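Local coordinates for exoenzyme S (Pseudomonas aeruginosa, PDB 6GN8), which is a secreted bacterial toxin whose C-terminal part, the piece described here, is an ADP-ribosyltransferase domain that probably transfers ADP-ribose from NAD to host proteins, at residues 142-147 against 193-198; 62-67 against 172-177. The protein carries 2 engineered substitutions. One frame throughout, in Å; residues are numbered along the deposited sequence.

Interaction 1 (142-147 against 193-198)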
loop_
_atom_site.group_PDB
_atom_site.type_symbol
_atom_site.label_atom_id
_atom_site.label_comp_id
_atom_site.label_asym_id
_atom_site.label_seq_id
_atom_site.Cartn_x
_atom_site.Cartn_y
_atom_site.Cartn_z
ATOM N N ALA C 142 32.319 14.825 10.922
ATOM C CA ALA C 142 31.923 13.415 10.819
ATOM C C ALA C 142 32.682 12.700 9.648
ATOM O O ALA C 142 33.783 12.197 9.887
ATOM C CB ALA C 142 30.411 13.288 10.652
ATOM N N ARG C 143 32.132 12.705 8.397
ATOM C CA ARG C 143 32.693 12.002 7.221
ATOM C C ARG C 143 33.920 12.725 6.553
ATOM O O ARG C 143 34.001 13.954 6.611
ATOM C CB ARG C 143 31.574 11.712 6.180
ATOM C CG ARG C 143 31.525 12.575 4.914
ATOM C CD ARG C 143 30.103 12.807 4.459
ATOM N NE ARG C 143 29.336 13.507 5.490
ATOM C CZ ARG C 143 28.343 12.965 6.187
ATOM N NH1 ARG C 143 27.723 13.667 7.122
ATOM N NH2 ARG C 143 27.955 11.719 5.944
ATOM N N SER C 144 34.878 11.973 5.917
ATOM C CA SER C 144 34.910 10.502 5.747
ATOM C C SER C 144 36.313 9.874 5.937
ATOM O O SER C 144 36.398 8.657 6.158
ATOM C CB SER C 144 34.378 10.109 4.365
ATOM O OG SER C 144 35.202 10.544 3.292
ATOM N N PHE C 145 37.398 10.692 5.814
ATOM C CA PHE C 145 38.803 10.265 5.908
ATOM C C PHE C 145 39.131 9.650 7.270
ATOM O O PHE C 145 38.889 10.271 8.312
ATOM C CB PHE C 145 39.760 11.441 5.615
ATOM C CG PHE C 145 41.221 11.068 5.471
ATOM C CD1 PHE C 145 41.752 10.729 4.229
ATOM C CD2 PHE C 145 42.074 11.088 6.571
ATOM C CE1 PHE C 145 43.105 10.397 4.094
ATOM C CE2 PHE C 145 43.424 10.741 6.436
ATOM C CZ PHE C 145 43.932 10.404 5.198
ATOM N N GLY C 146 39.689 8.437 7.226
ATOM C CA GLY C 146 40.078 7.652 8.396
ATOM C C GLY C 146 38.943 6.828 8.979
ATOM O O GLY C 146 39.149 5.681 9.396
ATOM N N GLN C 147 37.735 7.424 8.995
ATOM C CA GLN C 147 36.478 6.890 9.517
ATOM C C GLN C 147 36.023 5.603 8.784
ATOM O O GLN C 147 36.096 5.536 7.558
ATOM C CB GLN C 147 35.406 7.982 9.418
ATOM C CG GLN C 147 34.829 8.402 10.772
ATOM C CD GLN C 147 35.613 9.410 11.588
ATOM O OE1 GLN C 147 36.029 9.130 12.720
ATOM N NE2 GLN C 147 35.785 10.623 11.069
ATOM N N VAL C 193 33.892 1.729 3.241
ATOM C CA VAL C 193 33.272 2.494 4.311
ATOM C C VAL C 193 31.809 2.078 4.435
ATOM O O VAL C 193 31.072 2.094 3.445
ATOM C CB VAL C 193 33.422 4.046 4.143
ATOM C CG1 VAL C 193 32.807 4.822 5.338
ATOM C CG2 VAL C 193 34.880 4.446 3.912
ATOM N N THR C 194 31.400 1.714 5.671
ATOM C CA THR C 194 30.024 1.365 6.005
ATOM C C THR C 194 29.246 2.692 6.128
ATOM O O THR C 194 29.656 3.587 6.865
ATOM C CB THR C 194 29.958 0.478 7.274
ATOM O OG1 THR C 194 30.623 -0.751 6.980
ATOM C CG2 THR C 194 28.509 0.168 7.699
ATOM N N ARG C 195 28.186 2.812 5.350
ATOM C CA ARG C 195 27.324 3.979 5.240
ATOM C C ARG C 195 25.949 3.563 5.684
ATOM O O ARG C 195 25.321 2.710 5.046
ATOM C CB ARG C 195 27.337 4.511 3.801
ATOM C CG ARG C 195 28.753 4.742 3.272
ATOM C CD ARG C 195 29.032 6.200 3.251
ATOM N NE ARG C 195 30.410 6.526 2.924
ATOM C CZ ARG C 195 30.891 7.755 3.032
ATOM N NH1 ARG C 195 32.158 8.006 2.739
ATOM N NH2 ARG C 195 30.112 8.744 3.442
ATOM N N ARG C 196 25.508 4.128 6.833
ATOM C CA ARG C 196 24.284 3.729 7.507
ATOM C C ARG C 196 23.305 4.858 7.708
ATOM O O ARG C 196 23.685 6.015 7.843
ATOM C CB ARG C 196 24.619 3.114 8.901
ATOM C CG ARG C 196 24.224 1.659 8.983
ATOM C CD ARG C 196 24.206 1.060 10.370
ATOM N NE ARG C 196 25.381 0.219 10.611
ATOM C CZ ARG C 196 26.384 0.578 11.401
ATOM N NH1 ARG C 196 26.364 1.756 12.026
ATOM N NH2 ARG C 196 27.412 -0.236 11.580
ATOM N N VAL C 197 22.028 4.491 7.792
ATOM C CA VAL C 197 20.951 5.417 8.096
ATOM C C VAL C 197 20.212 4.832 9.298
ATOM O O VAL C 197 19.753 3.686 9.245
ATOM C CB VAL C 197 20.031 5.749 6.892
ATOM C CG1 VAL C 197 18.918 6.717 7.292
ATOM C CG2 VAL C 197 20.844 6.314 5.734
ATOM N N LEU C 198 20.197 5.577 10.414
ATOM C CA LEU C 198 19.524 5.121 11.632
ATOM C C LEU C 198 18.363 6.009 11.942
ATOM O O LEU C 198 18.411 7.221 11.715
ATOM C CB LEU C 198 20.463 5.109 12.852
ATOM C CG LEU C 198 21.732 4.280 12.818
ATOM C CD1 LEU C 198 22.639 4.662 13.998
ATOM C CD2 LEU C 198 21.416 2.798 12.908
#
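Arg143 and Ser144, in the loop leading into strand 149-155, meet the side chain of Arg195 near the start of strand 194-200, while the backbone of Gln147 rests against Val193. The setting is the mixed five-stranded sheet of the ADP-ribosyltransferase fold, in which strand 194-200 runs parallel to strand 149-155; Thr194 already pairs with Gly148 and Ile150, so the loop is tethered close to the strand it touches.

Two like charges lie close together here: the NH2 atoms of Arg143 and Arg195 approach to 4.4 Å. Their guanidinium planes are 29° apart, while the side chains as a whole cross at about a right angle. The closest approach of this pair is Arg143 CD at the edge of the Arg195 group, 4.2 Å from NH2. Arg143 is poorly ordered, which limits the weight of these distances, and its NE makes a long, weak ion pair with an acidic side chain of another protein chain in the assembly. The charge of Arg195 has its own partner, since NE forms a salt bridge with Asp189, which probably eases the proximity of Arg143. Inside the loop, Gln147 NE2 reaches back to Ala142 O in a weak hydrogen bond with an N-H...O angle of 120°.

Van der Waals touches supply the rest. Arg195 packs on an apolar side chain of the other protein chain. Ser144 CB comes obliquely to the Arg195 guanidinium, 3.5 Å from NH1. Ser144 OG, placed between its own N and carbonyl carbon (chi1 66°), stays farther off. At the other end of the contact both methyls of Val193 face a backbone oxygen: CG1 and CG2 are each 4.0 Å from Gln147 O.

Interaction 2 (62-67 against 172-177); sequences LYTGIH and AILYNK. Engineered in segment 172-177: Ala172 (natural residue Glu).
Tyr63 and Thr64 on helix 54-77 face Leu174 on strand 172-175, and the backbones come nearest where the CA atoms of Thr64 and Ala172, an engineered residue that is Glu in the natural protein, lie 8.1 Å apart. This is helix-on-sheet packing within the ADP-ribosyltransferase domain: strand 172-175 is the central strand of a small antiparallel sheet, between 133-136 and 159-160, and the helix lies against it.

The contact turns on the two methyls of Leu174, and illustrates how one branched side chain can engage two neighbouring helix residues. CD1 touches both of them, at 3.7 Å from Tyr63 CD1 and 3.7 Å from Thr64 OG1. It approaches the phenol ring obliquely, and the side chains of Tyr63 and Leu174 run past each other in opposite directions. With CG anti to the backbone N (chi1 170°), Tyr63 carries its ring out from the helix toward the sheet.

The polar ends have partners of their own, which probably help to fix the ring and the hydroxyl. Tyr63 OH bonds to Ser134 on strand 133-136 and receives a hydrogen bond from Asn72 of its own helix, which joins the two elements at the far end of the ring. Thr64 OG1 bonds back to Leu60 O and lies at the ring edge of Tyr63, in its plane.

Within segment 62-67 the helix widens into a pi-type turn at 63-67. Leu62 O takes three donors: Ile66 N, His67 N at 3.0 Å, and His67 ND1 at 3.1 Å. The imidazole donor stands above the carbonyl plane, 59° out of it, with the oxygen almost in its ring plane. Back at the sheet, the second methyl, Leu174 CD2, lies 3.9 Å from Tyr63 CE1.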
loop_
_atom_site.group_PDB
_atom_site.type_symbol
_atom_site.label_atom_id
_atom_site.label_comp_id
_atom_site.label_asym_id
_atom_site.label_seq_id
_atom_site.Cartn_x
_atom_site.Cartn_y
_atom_site.Cartn_z
ATOM N N LEU C 62 30.559 18.010 31.115
ATOM C CA LEU C 62 31.644 17.112 31.511
ATOM C C LEU C 62 31.747 15.967 30.507
ATOM O O LEU C 62 32.846 15.654 30.036
ATOM C CB LEU C 62 31.403 16.581 32.938
ATOM C CG LEU C 62 31.708 17.546 34.089
ATOM C CD1 LEU C 62 30.992 17.126 35.323
ATOM C CD2 LEU C 62 33.232 17.668 34.347
ATOM N N TYR C 63 30.596 15.388 30.133
ATOM C CA TYR C 63 30.536 14.325 29.128
ATOM C C TYR C 63 31.013 14.850 27.780
ATOM O O TYR C 63 31.941 14.284 27.221
ATOM C CB TYR C 63 29.088 13.753 29.011
ATOM C CG TYR C 63 28.862 12.816 27.836
ATOM C CD1 TYR C 63 28.532 13.309 26.580
ATOM C CD2 TYR C 63 28.932 11.431 27.998
ATOM C CE1 TYR C 63 28.363 12.461 25.495
ATOM C CE2 TYR C 63 28.739 10.570 26.924
ATOM C CZ TYR C 63 28.451 11.090 25.670
ATOM O OH TYR C 63 28.291 10.268 24.579
ATOM N N THR C 64 30.376 15.908 27.248
ATOM C CA THR C 64 30.661 16.405 25.898
ATOM C C THR C 64 32.112 16.803 25.750
ATOM O O THR C 64 32.740 16.397 24.767
ATOM C CB THR C 64 29.699 17.531 25.497
ATOM O OG1 THR C 64 28.362 17.063 25.709
ATOM C CG2 THR C 64 29.850 17.938 24.038
ATOM N N GLY C 65 32.637 17.545 26.722
ATOM C CA GLY C 65 34.009 18.020 26.691
ATOM C C GLY C 65 35.084 16.949 26.715
ATOM O O GLY C 65 36.056 17.054 25.952
ATOM N N ILE C 66 34.959 15.916 27.601
ATOM C CA ILE C 66 36.019 14.904 27.659
ATOM C C ILE C 66 35.605 13.530 28.221
ATOM O O ILE C 66 36.191 12.520 27.825
ATOM C CB ILE C 66 37.225 15.478 28.485
ATOM C CG1 ILE C 66 38.527 14.691 28.201
ATOM C CG2 ILE C 66 36.929 15.609 29.987
ATOM C CD1 ILE C 66 39.802 15.460 28.410
ATOM N N HIS C 67 34.665 13.492 29.163
ATOM C CA HIS C 67 34.329 12.253 29.872
ATOM C C HIS C 67 33.538 11.254 29.067
ATOM O O HIS C 67 33.338 10.154 29.553
ATOM C CB HIS C 67 33.587 12.557 31.167
ATOM C CG HIS C 67 34.461 13.142 32.225
ATOM N ND1 HIS C 67 34.693 14.500 32.296
ATOM C CD2 HIS C 67 35.111 12.532 33.242
ATOM C CE1 HIS C 67 35.485 14.682 33.339
ATOM N NE2 HIS C 67 35.767 13.525 33.939
ATOM N N ALA C 172 26.846 19.319 18.810
ATOM C CA ALA C 172 26.449 17.953 19.146
ATOM C C ALA C 172 25.017 17.818 19.615
ATOM O O ALA C 172 24.483 18.646 20.360
ATOM C CB ALA C 172 27.384 17.375 20.200
ATOM N N ILE C 173 24.409 16.745 19.167
ATOM C CA ILE C 173 23.094 16.327 19.605
ATOM C C ILE C 173 23.299 14.933 20.179
ATOM O O ILE C 173 23.803 14.048 19.486
ATOM C CB ILE C 173 21.976 16.440 18.544
ATOM C CG1 ILE C 173 21.698 17.944 18.267
ATOM C CG2 ILE C 173 20.691 15.719 19.036
ATOM C CD1 ILE C 173 20.660 18.287 17.228
ATOM N N LEU C 174 23.053 14.800 21.493
ATOM C CA LEU C 174 23.227 13.540 22.207
ATOM C C LEU C 174 21.928 12.762 22.349
ATOM O O LEU C 174 20.905 13.316 22.742
ATOM C CB LEU C 174 23.827 13.767 23.606
ATOM C CG LEU C 174 25.006 14.715 23.731
ATOM C CD1 LEU C 174 25.434 14.823 25.175
ATOM C CD2 LEU C 174 26.188 14.309 22.820
ATOM N N TYR C 175 21.988 11.462 22.056
ATOM C CA TYR C 175 20.869 10.527 22.269
ATOM C C TYR C 175 21.209 9.721 23.519
ATOM O O TYR C 175 22.390 9.464 23.788
ATOM C CB TYR C 175 20.585 9.636 21.032
ATOM C CG TYR C 175 19.898 10.425 19.936
ATOM C CD1 TYR C 175 18.513 10.570 19.919
ATOM C CD2 TYR C 175 20.641 11.097 18.961
ATOM C CE1 TYR C 175 17.878 11.355 18.955
ATOM C CE2 TYR C 175 20.014 11.870 17.983
ATOM C CZ TYR C 175 18.633 11.999 17.989
ATOM O OH TYR C 175 18.002 12.808 17.089
ATOM N N ASN C 176 20.175 9.389 24.301
ATOM C CA ASN C 176 20.228 8.673 25.571
ATOM C C ASN C 176 20.914 7.303 25.445
ATOM O O ASN C 176 20.876 6.686 24.382
ATOM C CB ASN C 176 18.787 8.492 26.093
ATOM C CG ASN C 176 18.619 8.483 27.590
ATOM O OD1 ASN C 176 17.511 8.588 28.092
ATOM N ND2 ASN C 176 19.688 8.388 28.340
ATOM N N LYS C 177 21.545 6.826 26.524
ATOM C CA LYS C 177 22.180 5.513 26.476
ATOM C C LYS C 177 21.064 4.466 26.299
ATOM O O LYS C 177 19.973 4.664 26.829
ATOM C CB LYS C 177 23.056 5.260 27.725
ATOM C CG LYS C 177 22.297 5.187 29.024
ATOM C CD LYS C 177 23.160 4.683 30.165
ATOM C CE LYS C 177 22.367 4.504 31.451
ATOM N NZ LYS C 177 21.977 5.804 32.074
#

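In the fold
The two interactions share no secondary-structure element and do not touch: their centres are 19 Å apart and their nearest atoms about 8 Å. Their segments alternate along the chain, so the two long-range closures interleave within one ADP-ribosyltransferase domain. Interaction 2 is buried, its centre about 10 Å from the centre of the chain, and joins a helix to the small three-stranded sheet through methyls and a ring, with hydroxyls bonded to neighbouring groups. Interaction 1 lies at the surface, its centre about 16 Å from that of the chain, where a loop borders the larger mixed sheet beside another protein chain; contact is made there by an arginine pair, a serine CB and a valine against a backbone oxygen.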